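Local coordinates for protein meso-diaminopimelate dehydrogenase (Clostridium tetani, PDB 3WGY) that catalyses, in its natural form, the reversible NADP-dependent oxidative deamination of meso-diaminopimelate, and is here an engineered variant holding 4-methyl-2-oxovalerate, at residues W148-S153 / Y172-K177. The protein carries 6 engineered substitutions. Numbering follows the deposited sequence.
Sequences WGKGVS and YIIPIK. Engineered in segment 172-177: Ile173 (natural residue Thr). With COI (2-oxo-4-methylpentanoic acid), chain C.
Gly151 and Ile173 form an antiparallel hydrogen-bonded pair that joins the short edge strand 151-152 to strand 166-175: Ile173 N gives a nearly straight bond to Gly151 O (3.0 Å, 164° at the hydrogen), whereas the return bond from Gly151 N to Ile173 O is long and weak. Ile173 O also receives a CA-H...O contact from Lys150 CA at 3.3 Å. On the face bearing Tyr172, Lys150 CG stands anti to its backbone N (chi1 -179°) beside Ile174, and the chain, extended beyond CG, carries CE over the centre of the phenol ring, 3.7 Å from the centroid. Lys150 NZ follows above the same face, 4.5 Å from that centroid, a cation-pi pair. Val152 CG2 meets Tyr172 CE1 obliquely at 3.7 Å, while Tyr172 OH is hydrogen-bonded to His244. Farther along, Pro175 CD rests against Gly149 CA and lies 3.4 Å from Trp148 O, a buried carbonyl without a polar partner. Engineered Ile173 touches His197 and Met199. Ser153 lies beside the carboxylate of the bound oxo acid. The firm bond thus holds Gly151, two residues before this ligand-pocket serine, on strand 166-175, and the ring face probably helps stabilise the ammonium of exposed Lys150.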
ATOM      1  N   TRP B 148      -0.530   4.510  15.941  1.00 29.84           N
ATOM      2  CA  TRP B 148      -0.517   3.099  16.274  1.00 32.52           C
ATOM      3  C   TRP B 148      -1.811   2.779  17.025  1.00 36.09           C
ATOM      4  O   TRP B 148      -1.981   3.144  18.188  1.00 37.04           O
ATOM      5  CB  TRP B 148       0.748   2.776  17.072  1.00 32.53           C
ATOM      6  CG  TRP B 148       1.985   2.938  16.206  1.00 33.81           C
ATOM      7  CD1 TRP B 148       2.517   2.009  15.349  1.00 35.01           C
ATOM      8  CD2 TRP B 148       2.768   4.131  16.033  1.00 34.81           C
ATOM      9  NE1 TRP B 148       3.578   2.551  14.650  1.00 33.55           N
ATOM     10  CE2 TRP B 148       3.754   3.850  15.052  1.00 34.59           C
ATOM     11  CE3 TRP B 148       2.730   5.411  16.606  1.00 36.49           C
ATOM     12  CZ2 TRP B 148       4.694   4.803  14.636  1.00 35.64           C
ATOM     13  CZ3 TRP B 148       3.668   6.362  16.189  1.00 37.25           C
ATOM     14  CH2 TRP B 148       4.637   6.049  15.212  1.00 37.74           C
ATOM     15  N   GLY B 149      -2.730   2.142  16.290  1.00 39.21           N
ATOM     16  CA  GLY B 149      -4.053   1.762  16.772  1.00 35.85           C
ATOM     17  C   GLY B 149      -4.064   1.177  18.153  1.00 35.13           C
ATOM     18  O   GLY B 149      -2.997   0.952  18.725  1.00 37.92           O
ATOM     19  N   LYS B 150      -5.252   0.915  18.696  1.00 32.61           N
ATOM     20  CA  LYS B 150      -5.327   0.364  20.047  1.00 32.00           C
ATOM     21  C   LYS B 150      -4.465  -0.890  20.206  1.00 30.48           C
ATOM     22  O   LYS B 150      -4.676  -1.901  19.539  1.00 28.29           O
ATOM     23  CB  LYS B 150      -6.775   0.052  20.437  1.00 32.60           C
ATOM     24  CG  LYS B 150      -6.903  -0.506  21.846  1.00 32.37           C
ATOM     25  CD  LYS B 150      -8.361  -0.624  22.265  1.00 33.87           C
ATOM     26  CE  LYS B 150      -8.487  -1.233  23.654  1.00 36.04           C
ATOM     27  NZ  LYS B 150      -9.894  -1.203  24.150  1.00 35.67           N
ATOM     28  N   GLY B 151      -3.378  -0.793  21.041  1.00 36.76           N
ATOM     29  CA  GLY B 151      -2.629  -1.971  21.401  1.00 37.12           C
ATOM     30  C   GLY B 151      -1.905  -1.727  22.702  1.00 36.83           C
ATOM     31  O   GLY B 151      -1.827  -0.590  23.176  1.00 34.94           O
ATOM     32  N   VAL B 152      -1.373  -2.789  23.288  1.00 39.17           N
ATOM     33  CA  VAL B 152      -0.681  -2.695  24.547  1.00 42.04           C
ATOM     34  C   VAL B 152       0.778  -2.286  24.405  1.00 43.78           C
ATOM     35  O   VAL B 152       1.429  -2.574  23.399  1.00 42.04           O
ATOM     36  CB  VAL B 152      -0.743  -4.038  25.291  1.00 42.19           C
ATOM     37  CG1 VAL B 152      -0.128  -3.882  26.662  1.00 44.88           C
ATOM     38  CG2 VAL B 152      -2.184  -4.531  25.386  1.00 42.88           C
ATOM     39  N   SER B 153       1.272  -1.578  25.415  1.00 46.39           N
ATOM     40  CA  SER B 153       2.670  -1.166  25.455  1.00 48.39           C
ATOM     41  C   SER B 153       3.221  -1.883  26.678  1.00 50.65           C
ATOM     42  O   SER B 153       3.098  -1.400  27.800  1.00 50.22           O
ATOM     43  CB  SER B 153       2.788   0.343  25.636  1.00 48.28           C
ATOM     44  OG  SER B 153       2.091   1.024  24.611  1.00 49.89           O
ATOM     45  N   TYR B 172      -3.140   0.674  27.252  1.00 32.18           N
ATOM     46  CA  TYR B 172      -3.402   0.713  25.818  1.00 34.13           C
ATOM     47  C   TYR B 172      -3.081   2.110  25.304  1.00 35.23           C
ATOM     48  O   TYR B 172      -3.404   3.104  25.958  1.00 35.13           O
ATOM     49  CB  TYR B 172      -4.880   0.469  25.499  1.00 30.58           C
ATOM     50  CG  TYR B 172      -5.400  -0.910  25.803  1.00 33.23           C
ATOM     51  CD1 TYR B 172      -5.117  -1.991  24.962  1.00 33.27           C
ATOM     52  CD2 TYR B 172      -6.191  -1.135  26.928  1.00 33.25           C
ATOM     53  CE1 TYR B 172      -5.615  -3.261  25.239  1.00 33.51           C
ATOM     54  CE2 TYR B 172      -6.690  -2.393  27.213  1.00 34.33           C
ATOM     55  CZ  TYR B 172      -6.401  -3.450  26.365  1.00 32.70           C
ATOM     56  OH  TYR B 172      -6.912  -4.688  26.644  1.00 33.03           O
ATOM     57  N   ILE B 173      -2.439   2.185  24.144  1.00 36.07           N
ATOM     58  CA  ILE B 173      -2.163   3.470  23.519  1.00 37.23           C
ATOM     59  C   ILE B 173      -3.248   3.487  22.456  1.00 36.78           C
ATOM     60  O   ILE B 173      -3.470   2.480  21.780  1.00 38.64           O
ATOM     61  CB  ILE B 173      -0.772   3.533  22.836  1.00 39.37           C
ATOM     62  CG1 ILE B 173       0.339   3.437  23.888  1.00 42.25           C
ATOM     63  CG2 ILE B 173      -0.636   4.847  22.076  1.00 40.13           C
ATOM     64  CD1 ILE B 173       1.763   3.576  23.334  1.00 42.50           C
ATOM     65  N   ILE B 174      -3.944   4.604  22.317  1.00 34.93           N
ATOM     66  CA  ILE B 174      -5.018   4.672  21.341  1.00 33.75           C
ATOM     67  C   ILE B 174      -5.017   5.983  20.579  1.00 35.19           C
ATOM     68  O   ILE B 174      -4.893   7.055  21.174  1.00 34.26           O
ATOM     69  CB  ILE B 174      -6.404   4.544  22.016  1.00 35.44           C
ATOM     70  CG1 ILE B 174      -6.445   3.325  22.940  1.00 33.36           C
ATOM     71  CG2 ILE B 174      -7.494   4.458  20.944  1.00 30.14           C
ATOM     72  CD1 ILE B 174      -7.764   3.191  23.695  1.00 37.77           C
ATOM     73  N   PRO B 175      -5.137   5.914  19.246  1.00 35.40           N
ATOM     74  CA  PRO B 175      -5.158   7.140  18.448  1.00 36.46           C
ATOM     75  C   PRO B 175      -6.397   7.949  18.832  1.00 36.94           C
ATOM     76  O   PRO B 175      -7.451   7.382  19.112  1.00 38.57           O
ATOM     77  CB  PRO B 175      -5.232   6.613  17.017  1.00 36.17           C
ATOM     78  CG  PRO B 175      -4.432   5.344  17.101  1.00 35.85           C
ATOM     79  CD  PRO B 175      -4.939   4.731  18.389  1.00 36.47           C
ATOM     80  N   ILE B 176      -6.263   9.269  18.859  1.00 37.17           N
ATOM     81  CA  ILE B 176      -7.376  10.144  19.201  1.00 37.18           C
ATOM     82  C   ILE B 176      -8.137  10.454  17.921  1.00 38.50           C
ATOM     83  O   ILE B 176      -7.554  10.943  16.956  1.00 37.62           O
ATOM     84  CB  ILE B 176      -6.859  11.449  19.835  1.00 39.00           C
ATOM     85  CG1 ILE B 176      -6.141  11.128  21.146  1.00 37.78           C
ATOM     86  CG2 ILE B 176      -8.016  12.412  20.078  1.00 38.10           C
ATOM     87  CD1 ILE B 176      -5.373  12.288  21.731  1.00 38.33           C
ATOM     88  N   LYS B 177      -9.436  10.174  17.906  1.00 40.69           N
ATOM     89  CA  LYS B 177     -10.233  10.407  16.704  1.00 44.43           C
ATOM     90  C   LYS B 177     -10.063  11.808  16.133  1.00 44.20           C
ATOM     91  O   LYS B 177      -9.980  11.980  14.916  1.00 44.72           O
ATOM     92  CB  LYS B 177     -11.718  10.155  16.970  1.00 46.85           C
ATOM     93  CG  LYS B 177     -12.529  10.057  15.685  1.00 51.99           C
ATOM     94  CD  LYS B 177     -14.025  10.070  15.948  1.00 54.28           C
ATOM     95  CE  LYS B 177     -14.811   9.708  14.692  1.00 57.09           C
ATOM     96  NZ  LYS B 177     -14.476  10.576  13.524  1.00 57.53           N
TER
HETATM   97  C1  COI C 400       6.159  -1.091  25.526  1.00105.88           C
HETATM   98  O1  COI C 400       5.637  -0.269  26.304  1.00105.44           O
HETATM   99  O2  COI C 400       5.465  -1.648  24.645  1.00104.97           O
HETATM  100  C2  COI C 400       7.648  -1.424  25.642  1.00106.30           C
HETATM  101  O3  COI C 400       8.368  -0.895  26.490  1.00107.41           O
HETATM  102  C3  COI C 400       8.185  -2.458  24.653  1.00105.86           C
HETATM  103  C4  COI C 400       8.231  -3.837  25.317  1.00105.40           C
HETATM  104  C5  COI C 400       8.702  -4.878  24.301  1.00105.07           C
HETATM  105  C6  COI C 400       9.195  -3.805  26.505  1.00105.10           C